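Local coordinates for Alpha/beta hydrolase fold protein (PDB 3R0V) that adopts the alpha/beta hydrolase fold and is probably a hydrolase, although its natural substrate is unknown, at residues A104-L109 against A200-I205. Sequence-based numbering, arbitrary orientation.
Sequences AAASGL and ARFASI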
ATOM      1  N   ALA A 104      10.077   2.511   4.339  1.00 11.64           N
ATOM      2  CA  ALA A 104      11.254   1.903   3.714  1.00 11.97           C
ATOM      3  C   ALA A 104      12.203   2.986   3.201  1.00 13.36           C
ATOM      4  O   ALA A 104      13.426   2.884   3.355  1.00 13.41           O
ATOM      5  CB  ALA A 104      10.833   0.972   2.578  1.00 12.74           C
ATOM      6  N   ALA A 105      11.643   4.022   2.594  1.00 12.71           N
ATOM      7  CA  ALA A 105      12.444   5.136   2.095  1.00 12.94           C
ATOM      8  C   ALA A 105      13.158   5.841   3.244  1.00 16.20           C
ATOM      9  O   ALA A 105      14.346   6.148   3.152  1.00 16.18           O
ATOM     10  CB  ALA A 105      11.566   6.111   1.324  1.00 11.79           C
ATOM     11  N   ALA A 106      12.440   6.072   4.338  1.00 13.49           N
ATOM     12  CA  ALA A 106      13.019   6.740   5.499  1.00 13.58           C
ATOM     13  C   ALA A 106      14.098   5.879   6.146  1.00 16.98           C
ATOM     14  O   ALA A 106      15.014   6.404   6.784  1.00 20.20           O
ATOM     15  CB  ALA A 106      11.922   7.068   6.516  1.00 15.24           C
ATOM     16  N   SER A 107      13.991   4.565   5.975  1.00 13.78           N
ATOM     17  CA  SER A 107      14.950   3.630   6.555  1.00 13.83           C
ATOM     18  C   SER A 107      16.195   3.476   5.703  1.00 17.59           C
ATOM     19  O   SER A 107      17.132   2.789   6.104  1.00 20.29           O
ATOM     20  CB  SER A 107      14.308   2.257   6.756  1.00 15.08           C
ATOM     21  OG  SER A 107      13.224   2.330   7.668  1.00 22.65           O
ATOM     22  N   GLY A 108      16.201   4.089   4.525  1.00 15.51           N
ATOM     23  CA  GLY A 108      17.382   4.064   3.681  1.00 19.05           C
ATOM     24  C   GLY A 108      17.435   3.022   2.574  1.00 17.33           C
ATOM     25  O   GLY A 108      18.504   2.789   2.013  1.00 18.49           O
ATOM     26  N   LEU A 109      16.316   2.382   2.246  1.00 14.70           N
ATOM     27  CA  LEU A 109      16.340   1.466   1.102  1.00 14.64           C
ATOM     28  C   LEU A 109      16.640   2.224  -0.189  1.00 11.95           C
ATOM     29  O   LEU A 109      16.332   3.419  -0.298  1.00 14.11           O
ATOM     30  CB  LEU A 109      15.023   0.708   0.947  1.00 13.02           C
ATOM     31  CG  LEU A 109      14.671  -0.349   1.999  1.00 17.86           C
ATOM     32  CD1 LEU A 109      13.598  -1.280   1.463  1.00 17.19           C
ATOM     33  CD2 LEU A 109      15.879  -1.145   2.434  1.00 24.37           C
ATOM     34  N   ALA A 200       9.090  13.649  11.538  1.00 17.85           N
ATOM     35  CA  ALA A 200      10.544  13.774  11.610  1.00 23.39           C
ATOM     36  C   ALA A 200      11.210  12.856  10.594  1.00 18.64           C
ATOM     37  O   ALA A 200      12.113  13.275   9.861  1.00 23.65           O
ATOM     38  CB  ALA A 200      11.035  13.460  13.006  1.00 25.91           C
ATOM     39  N   ARG A 201      10.754  11.610  10.538  1.00 15.82           N
ATOM     40  CA  ARG A 201      11.324  10.644   9.603  1.00 14.85           C
ATOM     41  C   ARG A 201      11.028  10.972   8.150  1.00 15.24           C
ATOM     42  O   ARG A 201      11.915  10.917   7.297  1.00 18.37           O
ATOM     43  CB  ARG A 201      10.810   9.245   9.901  1.00 16.25           C
ATOM     44  CG  ARG A 201      11.186   8.754  11.279  1.00 19.54           C
ATOM     45  CD  ARG A 201      10.958   7.266  11.361  1.00 20.89           C
ATOM     46  NE  ARG A 201      11.964   6.549  10.584  1.00 24.84           N
ATOM     47  CZ  ARG A 201      11.773   5.348  10.054  1.00 29.48           C
ATOM     48  NH1 ARG A 201      10.607   4.736  10.207  1.00 31.33           N
ATOM     49  NH2 ARG A 201      12.747   4.757   9.366  1.00 29.54           N
ATOM     50  N   PHE A 202       9.778  11.310   7.851  1.00 13.57           N
ATOM     51  CA  PHE A 202       9.415  11.554   6.468  1.00 14.04           C
ATOM     52  C   PHE A 202      10.023  12.853   5.938  1.00 12.87           C
ATOM     53  O   PHE A 202      10.317  12.953   4.749  1.00 14.61           O
ATOM     54  CB  PHE A 202       7.890  11.507   6.271  1.00 11.96           C
ATOM     55  CG  PHE A 202       7.273  10.132   6.488  1.00 12.39           C
ATOM     56  CD1 PHE A 202       8.065   9.009   6.733  1.00 13.72           C
ATOM     57  CD2 PHE A 202       5.893   9.967   6.412  1.00 12.99           C
ATOM     58  CE1 PHE A 202       7.482   7.755   6.926  1.00 15.32           C
ATOM     59  CE2 PHE A 202       5.313   8.723   6.588  1.00 14.09           C
ATOM     60  CZ  PHE A 202       6.100   7.621   6.844  1.00 14.07           C
ATOM     61  N   ALA A 203      10.239  13.831   6.810  1.00 15.87           N
ATOM     62  CA  ALA A 203      10.911  15.059   6.379  1.00 18.25           C
ATOM     63  C   ALA A 203      12.351  14.791   5.934  1.00 18.98           C
ATOM     64  O   ALA A 203      12.944  15.612   5.234  1.00 21.41           O
ATOM     65  CB  ALA A 203      10.875  16.097   7.478  1.00 19.02           C
ATOM     66  N   SER A 204      12.886  13.630   6.309  1.00 16.01           N
ATOM     67  CA  SER A 204      14.264  13.255   5.992  0.54 20.37           C
ATOM     68  C   SER A 204      14.385  12.536   4.646  1.00 19.66           C
ATOM     69  O   SER A 204      15.494  12.230   4.186  1.00 22.16           O
ATOM     70  CB  SER A 204      14.855  12.383   7.106  0.54 22.29           C
ATOM     71  OG  SER A 204      14.427  11.032   7.002  0.54 21.97           O
ATOM     72  N   ILE A 205      13.246  12.254   4.018  1.00 15.82           N
ATOM     73  CA  ILE A 205      13.245  11.634   2.710  1.00 15.80           C
ATOM     74  C   ILE A 205      13.619  12.701   1.691  1.00 19.03           C
ATOM     75  O   ILE A 205      12.934  13.712   1.553  1.00 21.20           O
ATOM     76  CB  ILE A 205      11.868  11.038   2.366  1.00 14.18           C
ATOM     77  CG1 ILE A 205      11.533   9.882   3.319  1.00 14.79           C
ATOM     78  CG2 ILE A 205      11.837  10.568   0.914  1.00 15.48           C
ATOM     79  CD1 ILE A 205      10.062   9.460   3.275  1.00 15.39           C
TER
HETATM   80  O   HOH W   1      14.587   7.876   9.591  1.00 40.39           O
HETATM   81  O   HOH W   2      16.198   9.224   6.079  1.00 40.52           O
HETATM   82  O   HOH W   3      10.514   1.929   9.775  1.00 27.24           O
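Ser107 OG receives the one direct hydrogen bond between residues 104-109 and 200-205, given by Arg201 NH2 over 3.0 Å. The hydroxyl oxygen lies almost in the guanidinium plane, 5° out of it, and the N-H points to it at a moderately bent 149°. With OG beside its own backbone N (chi1 -62°), Ser107 also hydrogen-bonds to Leu103 O, one turn back in helix 96-106, so the same oxygen serves the last turn of the helix and the arginine. A bend at chi3 turns Arg201 NE back toward Ala106. The guanidinium lies with one face over Ala106 CB, which is offset toward the rim, 3.8 Å from NH2.

Water extends the polar side. One molecule accepts from Arg201 NE at 3.1 Å and donates to Ala106 O, and a second also donates to Ala106 O, so the hydrogen bonding that links this carbonyl to the other segment runs through water. A third accepts a hydrogen bond from Arg201 NH1 and donates a weak one to Ser107 OG.

Beneath this layer the contact is apolar. Ala106 CB meets the edge of the Phe202 ring at CD1 (4.3 Å) and lies equally near Ile205 CG1, while Ile205 CD1 reaches Ala105 CB at 4.2 Å. Phe202 and Ile205 also touch Leu102, and Phe202 continues to Leu228 of helix 219-231. Small alanines thus let the type I turn from Phe202 to Ile205, which leads toward strand 209-213, approach the end of the helix that follows the probable nucleophile elbow. Within these two segments the guanidinium meets a neutral hydroxyl and water, and no carboxylate; its charge is probably eased by the waters and by the negative pole of the nearby helix C-terminus.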